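Local coordinates for protein carboxyl esterase NP (Bacillus subtilis, PDB 4CCW) that hydrolyses carboxylic esters to an alcohol and a carboxylate, as a carboxylesterase of the alpha/beta hydrolase superfamily, at residues 131-136 with 218-223; 150-155 with 237-242; 227-232 with 258-263. One frame throughout, in Å; residues are numbered along the deposited sequence.

Contact 1 of 3, residues 131-136 with 218-223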
ATOM      1  N   GLY A 131       2.399  -0.013  -1.821  1.00 21.93           N
ATOM      2  CA  GLY A 131       2.660   0.817  -0.643  1.00 22.14           C
ATOM      3  C   GLY A 131       3.898   0.387   0.123  1.00 21.53           C
ATOM      4  O   GLY A 131       4.574   1.220   0.706  1.00 21.91           O
ATOM      5  N   GLY A 132       4.186  -0.913   0.119  1.00 20.76           N
ATOM      6  CA  GLY A 132       5.405  -1.438   0.773  1.00 20.60           C
ATOM      7  C   GLY A 132       6.663  -0.972   0.038  1.00 20.45           C
ATOM      8  O   GLY A 132       7.682  -0.665   0.659  1.00 20.82           O
ATOM      9  N   LEU A 133       6.575  -0.921  -1.293  1.00 20.44           N
ATOM     10  CA  LEU A 133       7.672  -0.480  -2.149  1.00 20.63           C
ATOM     11  C   LEU A 133       7.932   1.013  -1.948  1.00 21.52           C
ATOM     12  O   LEU A 133       9.093   1.417  -1.750  1.00 21.86           O
ATOM     13  CB  LEU A 133       7.369  -0.807  -3.620  1.00 20.26           C
ATOM     14  CG  LEU A 133       8.210  -0.200  -4.749  1.00 20.35           C
ATOM     15  CD1 LEU A 133       9.711  -0.427  -4.560  1.00 20.41           C
ATOM     16  CD2 LEU A 133       7.713  -0.813  -6.069  1.00 20.26           C
ATOM     17  N   HIS A 134       6.857   1.809  -1.956  1.00 22.05           N
ATOM     18  CA  HIS A 134       6.924   3.233  -1.600  1.00 23.03           C
ATOM     19  C   HIS A 134       7.551   3.413  -0.244  1.00 23.05           C
ATOM     20  O   HIS A 134       8.395   4.288  -0.046  1.00 24.08           O
ATOM     21  CB  HIS A 134       5.529   3.865  -1.633  1.00 23.46           C
ATOM     22  CG  HIS A 134       5.071   4.267  -3.011  1.00 24.09           C
ATOM     23  ND1 HIS A 134       5.091   5.541  -3.440  1.00 25.07           N
ATOM     24  CD2 HIS A 134       4.554   3.504  -4.059  1.00 23.71           C
ATOM     25  CE1 HIS A 134       4.630   5.600  -4.705  1.00 25.21           C
ATOM     26  NE2 HIS A 134       4.291   4.352  -5.083  1.00 24.81           N
ATOM     27  N   THR A 135       7.159   2.581   0.711  1.00 22.98           N
ATOM     28  CA  THR A 135       7.694   2.682   2.070  1.00 23.08           C
ATOM     29  C   THR A 135       9.203   2.448   2.088  1.00 23.25           C
ATOM     30  O   THR A 135       9.941   3.245   2.679  1.00 23.71           O
ATOM     31  CB  THR A 135       6.965   1.742   3.062  1.00 22.89           C
ATOM     32  OG1 THR A 135       5.602   2.172   3.192  1.00 23.27           O
ATOM     33  CG2 THR A 135       7.623   1.805   4.454  1.00 23.16           C
ATOM     34  N   MET A 136       9.667   1.393   1.426  1.00 22.62           N
ATOM     35  CA  MET A 136      11.091   1.094   1.403  1.00 23.39           C
ATOM     36  C   MET A 136      11.848   2.231   0.704  1.00 23.38           C
ATOM     37  O   MET A 136      12.884   2.678   1.183  1.00 24.13           O
ATOM     38  CB  MET A 136      11.369  -0.248   0.705  1.00 23.54           C
ATOM     39  CG  MET A 136      12.829  -0.671   0.745  1.00 24.99           C
ATOM     40  SD  MET A 136      13.314  -1.073   2.429  1.00 28.10           S
ATOM     41  CE  MET A 136      13.005  -2.805   2.489  1.00 28.54           C
ATOM     42  N   ASP A 218      13.855   3.874 -14.066  1.00 32.18           N
ATOM     43  CA  ASP A 218      14.015   4.798 -12.928  1.00 31.85           C
ATOM     44  C   ASP A 218      12.741   4.987 -12.088  1.00 30.84           C
ATOM     45  O   ASP A 218      12.672   5.876 -11.230  1.00 30.86           O
ATOM     46  CB  ASP A 218      14.576   6.144 -13.388  1.00 34.70           C
ATOM     47  CG  ASP A 218      13.754   6.790 -14.492  1.00 36.09           C
ATOM     48  OD1 ASP A 218      12.702   6.241 -14.893  1.00 36.02           O
ATOM     49  OD2 ASP A 218      14.164   7.870 -14.962  1.00 38.83           O
ATOM     50  N   GLY A 219      11.746   4.134 -12.329  1.00 28.95           N
ATOM     51  CA  GLY A 219      10.478   4.232 -11.630  1.00 28.01           C
ATOM     52  C   GLY A 219      10.154   2.996 -10.810  1.00 26.16           C
ATOM     53  O   GLY A 219      11.063   2.339 -10.259  1.00 25.34           O
ATOM     54  N   PHE A 220       8.855   2.713 -10.699  1.00 25.64           N
ATOM     55  CA  PHE A 220       8.353   1.513 -10.036  1.00 24.38           C
ATOM     56  C   PHE A 220       7.717   0.596 -11.097  1.00 23.96           C
ATOM     57  O   PHE A 220       7.159   1.084 -12.096  1.00 24.90           O
ATOM     58  CB  PHE A 220       7.321   1.859  -8.946  1.00 24.46           C
ATOM     59  CG  PHE A 220       7.892   2.552  -7.719  1.00 24.69           C
ATOM     60  CD1 PHE A 220       9.171   2.263  -7.237  1.00 24.25           C
ATOM     61  CD2 PHE A 220       7.123   3.484  -7.023  1.00 25.49           C
ATOM     62  CE1 PHE A 220       9.668   2.886  -6.092  1.00 24.60           C
ATOM     63  CE2 PHE A 220       7.616   4.114  -5.893  1.00 25.81           C
ATOM     64  CZ  PHE A 220       8.888   3.809  -5.418  1.00 25.28           C
ATOM     65  N   PRO A 221       7.798  -0.724 -10.903  1.00 22.70           N
ATOM     66  CA  PRO A 221       8.381  -1.416  -9.751  1.00 21.99           C
ATOM     67  C   PRO A 221       9.898  -1.393  -9.789  1.00 21.80           C
ATOM     68  O   PRO A 221      10.487  -1.058 -10.820  1.00 22.58           O
ATOM     69  CB  PRO A 221       7.864  -2.848  -9.910  1.00 21.34           C
ATOM     70  CG  PRO A 221       7.704  -3.000 -11.377  1.00 21.96           C
ATOM     71  CD  PRO A 221       7.180  -1.677 -11.846  1.00 22.61           C
ATOM     72  N   TYR A 222      10.519  -1.743  -8.660  1.00 21.24           N
ATOM     73  CA  TYR A 222      11.966  -1.674  -8.528  1.00 21.39           C
ATOM     74  C   TYR A 222      12.441  -2.720  -7.537  1.00 20.79           C
ATOM     75  O   TYR A 222      11.748  -3.013  -6.568  1.00 20.93           O
ATOM     76  CB  TYR A 222      12.405  -0.261  -8.082  1.00 22.03           C
ATOM     77  CG  TYR A 222      13.913  -0.101  -7.918  1.00 22.45           C
ATOM     78  CD1 TYR A 222      14.773  -0.228  -9.020  1.00 23.14           C
ATOM     79  CD2 TYR A 222      14.480   0.161  -6.669  1.00 22.56           C
ATOM     80  CE1 TYR A 222      16.146  -0.089  -8.888  1.00 23.38           C
ATOM     81  CE2 TYR A 222      15.854   0.304  -6.530  1.00 23.01           C
ATOM     82  CZ  TYR A 222      16.677   0.177  -7.641  1.00 23.45           C
ATOM     83  OH  TYR A 222      18.038   0.291  -7.519  1.00 24.18           O
ATOM     84  N   VAL A 223      13.606  -3.298  -7.812  1.00 20.53           N
ATOM     85  CA  VAL A 223      14.286  -4.202  -6.883  1.00 20.25           C
ATOM     86  C   VAL A 223      15.540  -3.493  -6.393  1.00 20.67           C
ATOM     87  O   VAL A 223      16.406  -3.126  -7.188  1.00 21.35           O
ATOM     88  CB  VAL A 223      14.655  -5.520  -7.590  1.00 19.99           C
ATOM     89  CG1 VAL A 223      15.525  -6.404  -6.683  1.00 19.98           C
ATOM     90  CG2 VAL A 223      13.370  -6.265  -7.956  1.00 19.91           C
TER
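The isobutyl group of Leu133 lies over one face of the Phe220 ring, with CG 3.9 Å from the ring centroid and 22° off the ring normal, a CH-pi contact displaced toward the rim at CD1 and CE1. CD2 of Leu133 comes within 3.6 Å of Phe220 CD1, and the two side chains overlap while running opposite ways. With CG of Leu133 anti to its backbone N (chi1 167°), the branch is carried out from helix 130-141 toward the loop. The two methyls then divide: CD2 also meets CA of Pro221, which follows a cis peptide bond, while CD1 reaches the backbone O of Tyr222 at 3.9 Å.

On the CD2-CE2 side of the same phenyl ring stands His134. The rings form an edge-to-face pair, centroids 4.7 Å apart and planes at 63°, in which CE2 of Phe220 sits over the centre of the imidazole. NE2 of His134 is 3.4 Å from that CE2. Tyr107 of helix 104-118 meets both rings, edge-to-face with His134 and nearly parallel to Phe220.

No hydrogen bond joins the two segments. The loop before helix 226-230 is therefore held to the helix that follows the probable nucleophile elbow by dispersion and aromatic quadrupole forces, with the phenyl C-H edge directed at the imidazole pi cloud.

Contact 2 of 3, residues 150-155 with 237-242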
ATOM      1  N   ALA A 150       6.711  -1.156   8.797  1.00 25.28           N
ATOM      2  CA  ALA A 150       6.227  -2.505   8.571  1.00 24.55           C
ATOM      3  C   ALA A 150       5.932  -2.595   7.087  1.00 23.69           C
ATOM      4  O   ALA A 150       5.126  -1.816   6.544  1.00 23.52           O
ATOM      5  CB  ALA A 150       4.970  -2.778   9.387  1.00 24.80           C
ATOM      6  N   ILE A 151       6.615  -3.524   6.434  1.00 22.48           N
ATOM      7  CA  ILE A 151       6.525  -3.676   4.984  1.00 22.32           C
ATOM      8  C   ILE A 151       5.869  -5.017   4.760  1.00 21.86           C
ATOM      9  O   ILE A 151       6.408  -6.049   5.156  1.00 21.54           O
ATOM     10  CB  ILE A 151       7.927  -3.564   4.330  1.00 22.44           C
ATOM     11  CG1 ILE A 151       8.461  -2.133   4.500  1.00 23.29           C
ATOM     12  CG2 ILE A 151       7.897  -3.986   2.865  1.00 21.85           C
ATOM     13  CD1 ILE A 151       9.909  -1.939   4.080  1.00 23.87           C
ATOM     14  N   LEU A 152       4.676  -4.990   4.162  1.00 21.80           N
ATOM     15  CA  LEU A 152       3.865  -6.194   4.013  1.00 22.08           C
ATOM     16  C   LEU A 152       3.801  -6.588   2.553  1.00 21.32           C
ATOM     17  O   LEU A 152       3.360  -5.781   1.733  1.00 21.38           O
ATOM     18  CB  LEU A 152       2.432  -5.948   4.533  1.00 22.99           C
ATOM     19  CG  LEU A 152       2.117  -5.937   6.044  1.00 24.84           C
ATOM     20  CD1 LEU A 152       3.205  -5.364   6.940  1.00 24.94           C
ATOM     21  CD2 LEU A 152       0.799  -5.216   6.309  1.00 25.11           C
ATOM     22  N   SER A 153       4.212  -7.817   2.223  1.00 21.15           N
ATOM     23  CA  SER A 153       4.048  -8.325   0.849  1.00 20.99           C
ATOM     24  C   SER A 153       4.436  -7.254  -0.199  1.00 20.70           C
ATOM     25  O   SER A 153       3.640  -6.937  -1.087  1.00 20.99           O
ATOM     26  CB  SER A 153       2.588  -8.724   0.608  1.00 21.87           C
ATOM     27  OG  SER A 153       2.145  -9.644   1.592  1.00 22.40           O
ATOM     28  N   PRO A 154       5.656  -6.686  -0.093  1.00 20.66           N
ATOM     29  CA  PRO A 154       5.993  -5.540  -0.953  1.00 20.39           C
ATOM     30  C   PRO A 154       6.008  -5.859  -2.446  1.00 19.93           C
ATOM     31  O   PRO A 154       6.448  -6.941  -2.839  1.00 20.33           O
ATOM     32  CB  PRO A 154       7.406  -5.173  -0.512  1.00 20.60           C
ATOM     33  CG  PRO A 154       7.972  -6.446   0.073  1.00 20.79           C
ATOM     34  CD  PRO A 154       6.789  -7.070   0.767  1.00 20.76           C
ATOM     35  N   ALA A 155       5.589  -4.897  -3.267  1.00 19.72           N
ATOM     36  CA  ALA A 155       5.740  -5.047  -4.711  1.00 19.56           C
ATOM     37  C   ALA A 155       7.232  -5.038  -4.992  1.00 19.24           C
ATOM     38  O   ALA A 155       7.934  -4.102  -4.613  1.00 19.71           O
ATOM     39  CB  ALA A 155       5.066  -3.912  -5.457  1.00 20.13           C
ATOM     40  N   LEU A 237      10.012  -4.208   9.861  1.00 24.74           N
ATOM     41  CA  LEU A 237       9.340  -5.475  10.083  1.00 24.83           C
ATOM     42  C   LEU A 237       8.867  -5.887   8.712  1.00 23.52           C
ATOM     43  O   LEU A 237       8.100  -5.172   8.085  1.00 23.87           O
ATOM     44  CB  LEU A 237       8.146  -5.338  11.042  1.00 25.64           C
ATOM     45  CG  LEU A 237       7.193  -6.543  11.140  1.00 26.19           C
ATOM     46  CD1 LEU A 237       7.808  -7.653  11.988  1.00 26.31           C
ATOM     47  CD2 LEU A 237       5.862  -6.120  11.755  1.00 27.21           C
ATOM     48  N   LEU A 238       9.320  -7.044   8.252  1.00 22.92           N
ATOM     49  CA  LEU A 238       8.885  -7.574   6.967  1.00 22.05           C
ATOM     50  C   LEU A 238       7.969  -8.759   7.188  1.00 22.31           C
ATOM     51  O   LEU A 238       8.392  -9.763   7.739  1.00 22.57           O
ATOM     52  CB  LEU A 238      10.090  -7.971   6.097  1.00 21.31           C
ATOM     53  CG  LEU A 238       9.777  -8.700   4.780  1.00 20.68           C
ATOM     54  CD1 LEU A 238       9.005  -7.771   3.829  1.00 20.26           C
ATOM     55  CD2 LEU A 238      11.075  -9.161   4.097  1.00 20.17           C
ATOM     56  N   LEU A 239       6.704  -8.615   6.792  1.00 22.28           N
ATOM     57  CA  LEU A 239       5.737  -9.705   6.817  1.00 22.92           C
ATOM     58  C   LEU A 239       5.405 -10.169   5.419  1.00 22.28           C
ATOM     59  O   LEU A 239       5.074  -9.355   4.545  1.00 22.49           O
ATOM     60  CB  LEU A 239       4.435  -9.283   7.507  1.00 24.26           C
ATOM     61  CG  LEU A 239       4.516  -8.781   8.942  1.00 25.06           C
ATOM     62  CD1 LEU A 239       3.113  -8.531   9.492  1.00 26.17           C
ATOM     63  CD2 LEU A 239       5.278  -9.753   9.850  1.00 25.84           C
ATOM     64  N   LEU A 240       5.492 -11.482   5.224  1.00 22.26           N
ATOM     65  CA  LEU A 240       5.198 -12.125   3.951  1.00 22.21           C
ATOM     66  C   LEU A 240       4.228 -13.263   4.235  1.00 23.21           C
ATOM     67  O   LEU A 240       4.177 -13.760   5.357  1.00 23.68           O
ATOM     68  CB  LEU A 240       6.488 -12.671   3.327  1.00 21.60           C
ATOM     69  CG  LEU A 240       7.562 -11.640   2.968  1.00 21.08           C
ATOM     70  CD1 LEU A 240       8.967 -12.216   3.132  1.00 20.84           C
ATOM     71  CD2 LEU A 240       7.300 -11.127   1.545  1.00 20.29           C
ATOM     72  N   GLY A 241       3.453 -13.661   3.232  1.00 23.50           N
ATOM     73  CA  GLY A 241       2.467 -14.743   3.400  1.00 24.66           C
ATOM     74  C   GLY A 241       2.921 -16.048   2.767  1.00 25.05           C
ATOM     75  O   GLY A 241       3.462 -16.046   1.667  1.00 24.14           O
ATOM     76  N   GLU A 242       2.701 -17.175   3.456  1.00 26.46           N
ATOM     77  CA  GLU A 242       3.124 -18.480   2.923  1.00 27.00           C
ATOM     78  C   GLU A 242       2.545 -18.771   1.539  1.00 26.51           C
ATOM     79  O   GLU A 242       3.193 -19.419   0.721  1.00 26.50           O
ATOM     80  CB  GLU A 242       2.816 -19.639   3.905  1.00 29.17           C
ATOM     81  CG  GLU A 242       1.340 -19.957   4.093  1.00 30.99           C
ATOM     82  CD  GLU A 242       1.070 -21.261   4.858  1.00 32.72           C
ATOM     83  OE1 GLU A 242       1.703 -22.301   4.591  1.00 33.50           O
ATOM     84  OE2 GLU A 242       0.197 -21.254   5.734  1.00 34.82           O
TER
HETATM   85  O   HOH W   1       3.726 -11.881   1.074  1.00 20.28           O
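Ile151 is bonded to two residues of the parallel neighbouring strand, the short axes of the two strands running at 18° to each other: its N donates to Leu237 O at 2.8 Å, and its O accepts from Leu239 N at 3.1 Å. Ser153 N adds a third bond, to Leu239 O at 2.9 Å. CA-H...O contacts supplement them, Ala150 CA and Leu152 CA lying against the carbonyl oxygens of Leu237 and Leu239.

Apolar contacts form on both sides of the sheet. On the side of Ala150, Leu237, Leu152 and Leu239, CD1 of Leu152 touches CD1 of Leu239 at 4.1 Å, the two side chains running alongside in one direction. On the side of Ile151 and Leu238, CD1 of Leu238 is the meeting point: it approaches Ile151 O at 3.4 Å, touches Ile151 CG2 and packs on Pro154 CD at 3.8 Å, its side chain crossing the proline at about a right angle.

One water bridges the two segments, donating to Ser153 OG and accepting from Gly241 N, each at 2.8 Å. Ser153 OG is also hydrogen-bonded to O of His273, the probable catalytic proton acceptor.

Within the alpha/beta hydrolase sheet, strand 123-128 flanks this pair beyond 146-152 and strand 263-268 beyond 236-241; helix 280-291 packs on Leu237 and Leu239, while helix 130-141 meets Ile151 and helix 249-259 meets Leu238 and Leu240.

Contact 3 of 3, residues 227-232 with 258-263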
ATOM      1  N   GLU A 227      23.659  -3.089  -2.183  1.00 26.78           N
ATOM      2  CA  GLU A 227      24.171  -1.925  -1.476  1.00 28.34           C
ATOM      3  C   GLU A 227      23.056  -1.049  -0.918  1.00 27.33           C
ATOM      4  O   GLU A 227      23.151  -0.590   0.212  1.00 27.75           O
ATOM      5  CB  GLU A 227      25.148  -1.121  -2.355  1.00 30.97           C
ATOM      6  CG  GLU A 227      26.553  -1.732  -2.452  1.00 34.31           C
ATOM      7  CD  GLU A 227      27.142  -2.223  -1.122  1.00 35.82           C
ATOM      8  OE1 GLU A 227      27.424  -1.401  -0.222  1.00 36.48           O
ATOM      9  OE2 GLU A 227      27.342  -3.459  -0.977  1.00 37.38           O
ATOM     10  N   GLU A 228      21.992  -0.847  -1.696  1.00 26.06           N
ATOM     11  CA  GLU A 228      20.828  -0.101  -1.217  1.00 25.36           C
ATOM     12  C   GLU A 228      20.190  -0.726   0.023  1.00 24.42           C
ATOM     13  O   GLU A 228      19.895  -0.024   0.995  1.00 24.63           O
ATOM     14  CB  GLU A 228      19.799   0.086  -2.340  1.00 24.86           C
ATOM     15  CG  GLU A 228      20.252   1.171  -3.309  1.00 25.44           C
ATOM     16  CD  GLU A 228      19.466   1.249  -4.604  1.00 25.75           C
ATOM     17  OE1 GLU A 228      18.832   0.257  -4.986  1.00 24.36           O
ATOM     18  OE2 GLU A 228      19.526   2.318  -5.236  1.00 26.58           O
ATOM     19  N   LEU A 229      20.025  -2.044   0.006  1.00 23.43           N
ATOM     20  CA  LEU A 229      19.479  -2.753   1.157  1.00 22.80           C
ATOM     21  C   LEU A 229      20.393  -2.649   2.387  1.00 23.62           C
ATOM     22  O   LEU A 229      19.911  -2.427   3.501  1.00 23.59           O
ATOM     23  CB  LEU A 229      19.202  -4.223   0.817  1.00 21.98           C
ATOM     24  CG  LEU A 229      18.107  -4.526  -0.223  1.00 21.16           C
ATOM     25  CD1 LEU A 229      17.970  -6.047  -0.362  1.00 20.67           C
ATOM     26  CD2 LEU A 229      16.776  -3.887   0.161  1.00 20.97           C
ATOM     27  N   ARG A 230      21.699  -2.810   2.188  1.00 24.22           N
ATOM     28  CA  ARG A 230      22.671  -2.683   3.293  1.00 25.68           C
ATOM     29  C   ARG A 230      22.626  -1.307   3.942  1.00 25.99           C
ATOM     30  O   ARG A 230      23.029  -1.139   5.109  1.00 26.36           O
ATOM     31  CB  ARG A 230      24.087  -2.939   2.785  1.00 27.50           C
ATOM     32  CG  ARG A 230      24.404  -4.408   2.570  1.00 28.89           C
ATOM     33  CD  ARG A 230      25.826  -4.575   2.069  1.00 31.36           C
ATOM     34  NE  ARG A 230      26.241  -5.961   2.215  1.00 33.68           N
ATOM     35  CZ  ARG A 230      26.580  -6.760   1.210  1.00 34.53           C
ATOM     36  NH1 ARG A 230      26.597  -6.309  -0.027  1.00 34.48           N
ATOM     37  NH2 ARG A 230      26.937  -8.012   1.461  1.00 36.26           N
ATOM     38  N   SER A 231      22.162  -0.326   3.175  1.00 25.95           N
ATOM     39  CA  SER A 231      22.183   1.074   3.624  1.00 27.19           C
ATOM     40  C   SER A 231      21.024   1.461   4.553  1.00 27.45           C
ATOM     41  O   SER A 231      21.042   2.556   5.130  1.00 28.24           O
ATOM     42  CB  SER A 231      22.237   2.017   2.416  1.00 27.30           C
ATOM     43  OG  SER A 231      20.944   2.274   1.880  1.00 26.45           O
ATOM     44  N   ALA A 232      20.047   0.563   4.715  1.00 26.66           N
ATOM     45  CA  ALA A 232      18.863   0.826   5.563  1.00 27.22           C
ATOM     46  C   ALA A 232      19.267   1.236   6.974  1.00 28.24           C
ATOM     47  O   ALA A 232      20.075   0.558   7.610  1.00 28.63           O
ATOM     48  CB  ALA A 232      17.952  -0.395   5.617  1.00 26.78           C
ATOM     49  N   SER A 258      19.366 -11.184   4.454  1.00 21.19           N
ATOM     50  CA  SER A 258      20.801 -11.229   4.127  1.00 22.32           C
ATOM     51  C   SER A 258      21.469  -9.844   4.144  1.00 22.47           C
ATOM     52  O   SER A 258      22.659  -9.738   4.456  1.00 23.69           O
ATOM     53  CB  SER A 258      21.028 -11.914   2.766  1.00 22.29           C
ATOM     54  OG  SER A 258      20.722 -13.321   2.861  1.00 23.15           O
ATOM     55  N   PHE A 259      20.710  -8.801   3.808  1.00 22.40           N
ATOM     56  CA  PHE A 259      21.283  -7.455   3.618  1.00 23.05           C
ATOM     57  C   PHE A 259      20.775  -6.334   4.540  1.00 23.67           C
ATOM     58  O   PHE A 259      21.542  -5.410   4.873  1.00 24.77           O
ATOM     59  CB  PHE A 259      21.089  -7.014   2.159  1.00 23.05           C
ATOM     60  CG  PHE A 259      21.768  -7.905   1.158  1.00 23.38           C
ATOM     61  CD1 PHE A 259      23.128  -7.791   0.922  1.00 24.49           C
ATOM     62  CD2 PHE A 259      21.039  -8.858   0.444  1.00 23.28           C
ATOM     63  CE1 PHE A 259      23.762  -8.615   0.009  1.00 24.92           C
ATOM     64  CE2 PHE A 259      21.671  -9.696  -0.459  1.00 23.66           C
ATOM     65  CZ  PHE A 259      23.031  -9.576  -0.677  1.00 24.48           C
ATOM     66  N   VAL A 260      19.502  -6.368   4.924  1.00 24.45           N
ATOM     67  CA  VAL A 260      18.925  -5.240   5.682  1.00 24.96           C
ATOM     68  C   VAL A 260      19.393  -5.338   7.135  1.00 26.67           C
ATOM     69  O   VAL A 260      19.134  -6.334   7.778  1.00 26.41           O
ATOM     70  CB  VAL A 260      17.380  -5.214   5.618  1.00 23.45           C
ATOM     71  CG1 VAL A 260      16.808  -4.106   6.492  1.00 24.32           C
ATOM     72  CG2 VAL A 260      16.898  -5.055   4.174  1.00 22.76           C
ATOM     73  N   PRO A 261      20.085  -4.311   7.639  1.00 29.09           N
ATOM     74  CA  PRO A 261      20.725  -4.402   8.965  1.00 31.82           C
ATOM     75  C   PRO A 261      19.756  -4.625  10.116  1.00 32.74           C
ATOM     76  O   PRO A 261      20.036  -5.412  11.017  1.00 34.55           O
ATOM     77  CB  PRO A 261      21.381  -3.036   9.120  1.00 33.24           C
ATOM     78  CG  PRO A 261      21.701  -2.650   7.729  1.00 32.63           C
ATOM     79  CD  PRO A 261      20.503  -3.082   6.938  1.00 30.06           C
ATOM     80  N   ASP A 262      18.634  -3.926  10.107  1.00 32.85           N
ATOM     81  CA  ASP A 262      17.787  -3.934  11.284  1.00 34.65           C
ATOM     82  C   ASP A 262      16.447  -4.423  10.791  1.00 32.89           C
ATOM     83  O   ASP A 262      15.603  -3.622  10.384  1.00 33.54           O
ATOM     84  CB  ASP A 262      17.720  -2.526  11.900  1.00 36.65           C
ATOM     85  CG  ASP A 262      17.012  -2.486  13.246  1.00 37.94           C
ATOM     86  OD1 ASP A 262      16.328  -3.462  13.624  1.00 38.41           O
ATOM     87  OD2 ASP A 262      17.145  -1.454  13.940  1.00 39.81           O
ATOM     88  N   ILE A 263      16.277  -5.747  10.793  1.00 31.34           N
ATOM     89  CA  ILE A 263      15.083  -6.373  10.213  1.00 28.92           C
ATOM     90  C   ILE A 263      14.517  -7.466  11.124  1.00 29.40           C
ATOM     91  O   ILE A 263      15.275  -8.193  11.779  1.00 30.92           O
ATOM     92  CB  ILE A 263      15.355  -6.928   8.783  1.00 27.67           C
ATOM     93  CG1 ILE A 263      14.044  -7.182   8.043  1.00 26.29           C
ATOM     94  CG2 ILE A 263      16.201  -8.201   8.803  1.00 28.25           C
ATOM     95  CD1 ILE A 263      14.185  -7.204   6.533  1.00 25.15           C
TER
HETATM   96  O   HOH W   2      17.648  -1.242   8.868  1.00 35.48           O
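The backbones come closest where Arg230 CA of helix 226-230 lies 3.3 Å from Phe259 O in a CA-H...O contact, just before Val260 leaves helical geometry. Leu229 faces the other segment from the same turn, its CB 3.6 Å from Phe259 CB and also touching Val260 CG2.

Beside it, the guanidinium of Arg230 meets the rim of the Phe259 ring. CE1 of Phe259 stands 3.3 Å above the guanidinium plane, offset toward its rim, and the two planes are 87° apart; NH2 comes within 3.5 Å of CE1, near the plane of the ring. The arginine chain is extended from CG to NE, and its NH1 forms a salt bridge with Glu227 OE2 at 3.1 Å on the same helix, which helps to fix the group against the phenyl edge. An alanine in place of Phe259 takes away the ring beside the guanidinium and would probably leave the arginine side chain freer to turn.

Farther along, CB of Ala232 packs on Val260 CG1 and on Pro261 CD at 3.9 Å, and CG of Pro261 approaches Arg230 O at 3.3 Å.

Without direct hydrogen bonds, helix 226-230 and the residues after it pack on the end of helix 249-259 and on Val260 and Pro261, which lead to strand 263-268, through apolar contacts and a guanidinium face against a phenyl C-H edge; Glu227 probably balances the charge of Arg230.

Contact 2 is the core of the three: all its touching residues are buried, and it alone is built on a backbone ladder between sheet strands. Contacts 1 and 3 lack direct hydrogen bonds between their segments. Contact 1, partly buried beside the sheet, is aromatic and aliphatic, whereas contact 3, whose centre is about 21 Å from the centre of the chain, adds a charged group at the surface. Helix 130-141 of contact 1 leads into strand 146-152 of contact 2, and Met136 and Thr135 pack on Ile151. Strand 236-241 lies in the chain between the two helices of contact 3, and Leu238 touches Ile263. Tyr222 and Glu228 join contacts 1 and 3 through a probable hydrogen bond.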